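Local structure of lipoxygenase (Cyanothece sp., 5EK8) at residues E180-D185 / S393-N398. The protein is a non-heme iron 9R-lipoxygenase with a PLAT domain that probably inserts molecular oxygen into polyunsaturated fatty acids. Numbering follows the deposited sequence.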
ATOM      1  N   GLU A 180     -11.359  12.472  -5.537  1.00 79.72           N
ATOM      2  CA  GLU A 180     -11.480  13.794  -4.949  1.00 83.99           C
ATOM      3  C   GLU A 180     -12.458  13.793  -3.773  1.00 85.39           C
ATOM      4  O   GLU A 180     -12.429  14.704  -2.946  1.00 90.54           O
ATOM      5  CB  GLU A 180     -11.906  14.811  -6.014  1.00 89.55           C
ATOM      6  CG  GLU A 180     -13.374  15.202  -5.991  1.00 97.41           C
ATOM      7  CD  GLU A 180     -13.813  15.849  -7.293  1.00105.96           C
ATOM      8  OE1 GLU A 180     -13.487  15.294  -8.364  1.00110.92           O
ATOM      9  OE2 GLU A 180     -14.476  16.911  -7.248  1.00107.74           O
ATOM     10  N   GLU A 181     -13.312  12.773  -3.683  1.00 80.36           N
ATOM     11  CA  GLU A 181     -14.186  12.644  -2.520  1.00 76.30           C
ATOM     12  C   GLU A 181     -13.824  11.407  -1.692  1.00 68.44           C
ATOM     13  O   GLU A 181     -14.661  10.549  -1.417  1.00 69.78           O
ATOM     14  CB  GLU A 181     -15.668  12.612  -2.932  1.00 79.40           C
ATOM     15  CG  GLU A 181     -16.082  11.514  -3.913  1.00 80.76           C
ATOM     16  CD  GLU A 181     -17.582  11.511  -4.159  1.00 82.07           C
ATOM     17  OE1 GLU A 181     -18.193  12.600  -4.105  1.00 83.33           O
ATOM     18  OE2 GLU A 181     -18.156  10.427  -4.391  1.00 82.21           O
ATOM     19  N   THR A 182     -12.560  11.340  -1.288  1.00 60.10           N
ATOM     20  CA  THR A 182     -12.086  10.336  -0.347  1.00 50.45           C
ATOM     21  C   THR A 182     -12.620  10.616   1.058  1.00 52.80           C
ATOM     22  O   THR A 182     -12.808  11.776   1.436  1.00 55.23           O
ATOM     23  CB  THR A 182     -10.547  10.304  -0.312  1.00 41.74           C
ATOM     24  OG1 THR A 182     -10.100   9.399   0.706  1.00 44.20           O
ATOM     25  CG2 THR A 182     -10.001  11.690  -0.016  1.00 35.45           C
ATOM     26  N   PRO A 183     -12.883   9.553   1.834  1.00 47.80           N
ATOM     27  CA  PRO A 183     -13.288   9.717   3.232  1.00 43.30           C
ATOM     28  C   PRO A 183     -12.085   9.716   4.168  1.00 43.58           C
ATOM     29  O   PRO A 183     -12.251   9.726   5.387  1.00 45.77           O
ATOM     30  CB  PRO A 183     -14.169   8.499   3.475  1.00 41.14           C
ATOM     31  CG  PRO A 183     -13.538   7.446   2.631  1.00 42.49           C
ATOM     32  CD  PRO A 183     -12.990   8.148   1.402  1.00 45.41           C
ATOM     33  N   ASP A 184     -10.889   9.697   3.586  1.00 43.50           N
ATOM     34  CA  ASP A 184      -9.640   9.683   4.344  1.00 44.99           C
ATOM     35  C   ASP A 184      -8.520  10.315   3.517  1.00 44.56           C
ATOM     36  O   ASP A 184      -7.696   9.619   2.923  1.00 39.59           O
ATOM     37  CB  ASP A 184      -9.279   8.251   4.751  1.00 48.72           C
ATOM     38  CG  ASP A 184      -7.951   8.159   5.493  1.00 53.79           C
ATOM     39  OD1 ASP A 184      -7.563   9.140   6.169  1.00 59.94           O
ATOM     40  OD2 ASP A 184      -7.298   7.096   5.395  1.00 49.92           O
ATOM     41  N   ASP A 185      -8.506  11.646   3.484  1.00 49.67           N
ATOM     42  CA  ASP A 185      -7.557  12.398   2.665  1.00 44.43           C
ATOM     43  C   ASP A 185      -6.156  12.412   3.256  1.00 42.38           C
ATOM     44  O   ASP A 185      -5.972  12.155   4.446  1.00 43.12           O
ATOM     45  CB  ASP A 185      -8.037  13.835   2.483  1.00 45.85           C
ATOM     46  CG  ASP A 185      -7.653  14.404   1.139  1.00 49.69           C
ATOM     47  OD1 ASP A 185      -6.868  13.743   0.419  1.00 45.74           O
ATOM     48  OD2 ASP A 185      -8.137  15.511   0.807  1.00 52.32           O
ATOM     49  N   SER A 393      -4.871   6.686   4.651  1.00 48.72           N
ATOM     50  CA  SER A 393      -4.383   7.271   3.398  1.00 49.88           C
ATOM     51  C   SER A 393      -4.042   6.279   2.278  1.00 53.45           C
ATOM     52  O   SER A 393      -3.804   6.700   1.147  1.00 55.23           O
ATOM     53  CB  SER A 393      -3.156   8.153   3.677  1.00 51.94           C
ATOM     54  OG  SER A 393      -3.499   9.261   4.494  1.00 54.21           O
ATOM     55  N   ILE A 394      -4.035   4.977   2.564  1.00 50.60           N
ATOM     56  CA  ILE A 394      -3.608   3.997   1.562  1.00 44.62           C
ATOM     57  C   ILE A 394      -4.614   3.876   0.411  1.00 42.28           C
ATOM     58  O   ILE A 394      -4.234   3.606  -0.739  1.00 44.10           O
ATOM     59  CB  ILE A 394      -3.359   2.605   2.194  1.00 42.14           C
ATOM     60  CG1 ILE A 394      -2.569   1.716   1.234  1.00 36.27           C
ATOM     61  CG2 ILE A 394      -4.657   1.932   2.606  1.00 43.56           C
ATOM     62  CD1 ILE A 394      -2.260   0.341   1.806  1.00 29.28           C
ATOM     63  N   ILE A 395      -5.887   4.117   0.711  1.00 41.17           N
ATOM     64  CA  ILE A 395      -6.925   4.080  -0.310  1.00 44.63           C
ATOM     65  C   ILE A 395      -6.637   5.117  -1.394  1.00 52.51           C
ATOM     66  O   ILE A 395      -6.848   4.868  -2.587  1.00 58.39           O
ATOM     67  CB  ILE A 395      -8.324   4.324   0.295  1.00 43.13           C
ATOM     68  CG1 ILE A 395      -8.327   5.583   1.171  1.00 41.89           C
ATOM     69  CG2 ILE A 395      -8.775   3.110   1.108  1.00 39.68           C
ATOM     70  CD1 ILE A 395      -9.707   6.029   1.588  1.00 43.04           C
ATOM     71  N   ASN A 396      -6.125   6.268  -0.963  1.00 49.92           N
ATOM     72  CA  ASN A 396      -5.787   7.359  -1.863  1.00 47.32           C
ATOM     73  C   ASN A 396      -4.705   6.955  -2.855  1.00 46.54           C
ATOM     74  O   ASN A 396      -4.866   7.119  -4.068  1.00 45.54           O
ATOM     75  CB  ASN A 396      -5.330   8.587  -1.069  1.00 44.37           C
ATOM     76  CG  ASN A 396      -6.381   9.080  -0.085  1.00 40.52           C
ATOM     77  OD1 ASN A 396      -7.568   9.170  -0.414  1.00 37.51           O
ATOM     78  ND2 ASN A 396      -5.950   9.391   1.138  1.00 35.40           N
ATOM     79  N   ILE A 397      -3.605   6.416  -2.339  1.00 45.71           N
ATOM     80  CA  ILE A 397      -2.469   6.097  -3.195  1.00 46.42           C
ATOM     81  C   ILE A 397      -2.792   4.923  -4.112  1.00 45.21           C
ATOM     82  O   ILE A 397      -2.353   4.900  -5.261  1.00 38.99           O
ATOM     83  CB  ILE A 397      -1.182   5.801  -2.379  1.00 40.71           C
ATOM     84  CG1 ILE A 397       0.003   5.569  -3.319  1.00 43.34           C
ATOM     85  CG2 ILE A 397      -1.359   4.619  -1.452  1.00 42.11           C
ATOM     86  CD1 ILE A 397       0.277   6.728  -4.267  1.00 44.42           C
ATOM     87  N   ASN A 398      -3.576   3.964  -3.628  1.00 48.45           N
ATOM     88  CA  ASN A 398      -3.972   2.858  -4.496  1.00 45.55           C
ATOM     89  C   ASN A 398      -4.884   3.334  -5.629  1.00 44.67           C
ATOM     90  O   ASN A 398      -4.706   2.955  -6.800  1.00 44.41           O
ATOM     91  CB  ASN A 398      -4.655   1.761  -3.684  1.00 46.53           C
ATOM     92  CG  ASN A 398      -3.684   0.998  -2.812  1.00 45.00           C
ATOM     93  OD1 ASN A 398      -2.469   1.189  -2.907  1.00 45.64           O
ATOM     94  ND2 ASN A 398      -4.210   0.121  -1.961  1.00 43.10           N
TER
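Asn396 reaches from the first turn of helix 394-404 to the loop 180-185, where asparagine suits because one amide both accepts and donates. Asn396 OD1 accepts the Thr182 hydroxyl in the carbonyl plane, on a lone pair, with 2.8 Å between Asn396 OD1 and Thr182 OG1; the two side chains cross at about a right angle. ND2 donates to the backbone O of Asp184, which lies close to the amide plane, so two bonds fix the rotation of the amide. Threonine suits its place because Thr182 OG1, while donating to Asn396, also accepts from the backbone N of Asp184 at 3.0 Å, closing an ST turn. With CG anti to its backbone N (chi1 177°), Asp184 has its CG 3.5 Å from Ser393 N. Aspartate offers two oxygens: OD2 receives the Ser393 N-H in a nearly straight bond (173°) from above the carboxylate plane, and OD1 pairs with Arg123, which would help balance this buried charge. Ile395, apolar and long enough, lays CD1 against Pro183 CD and Asp184 CB, each 3.9 Å away. These bonds and the Ile395 packing join the loop, shaped by its ST turn, to the N-terminal turn of helix 394-404 in the lipoxygenase fold, with the side chain of Ser393 about 11 Å from the bound iron.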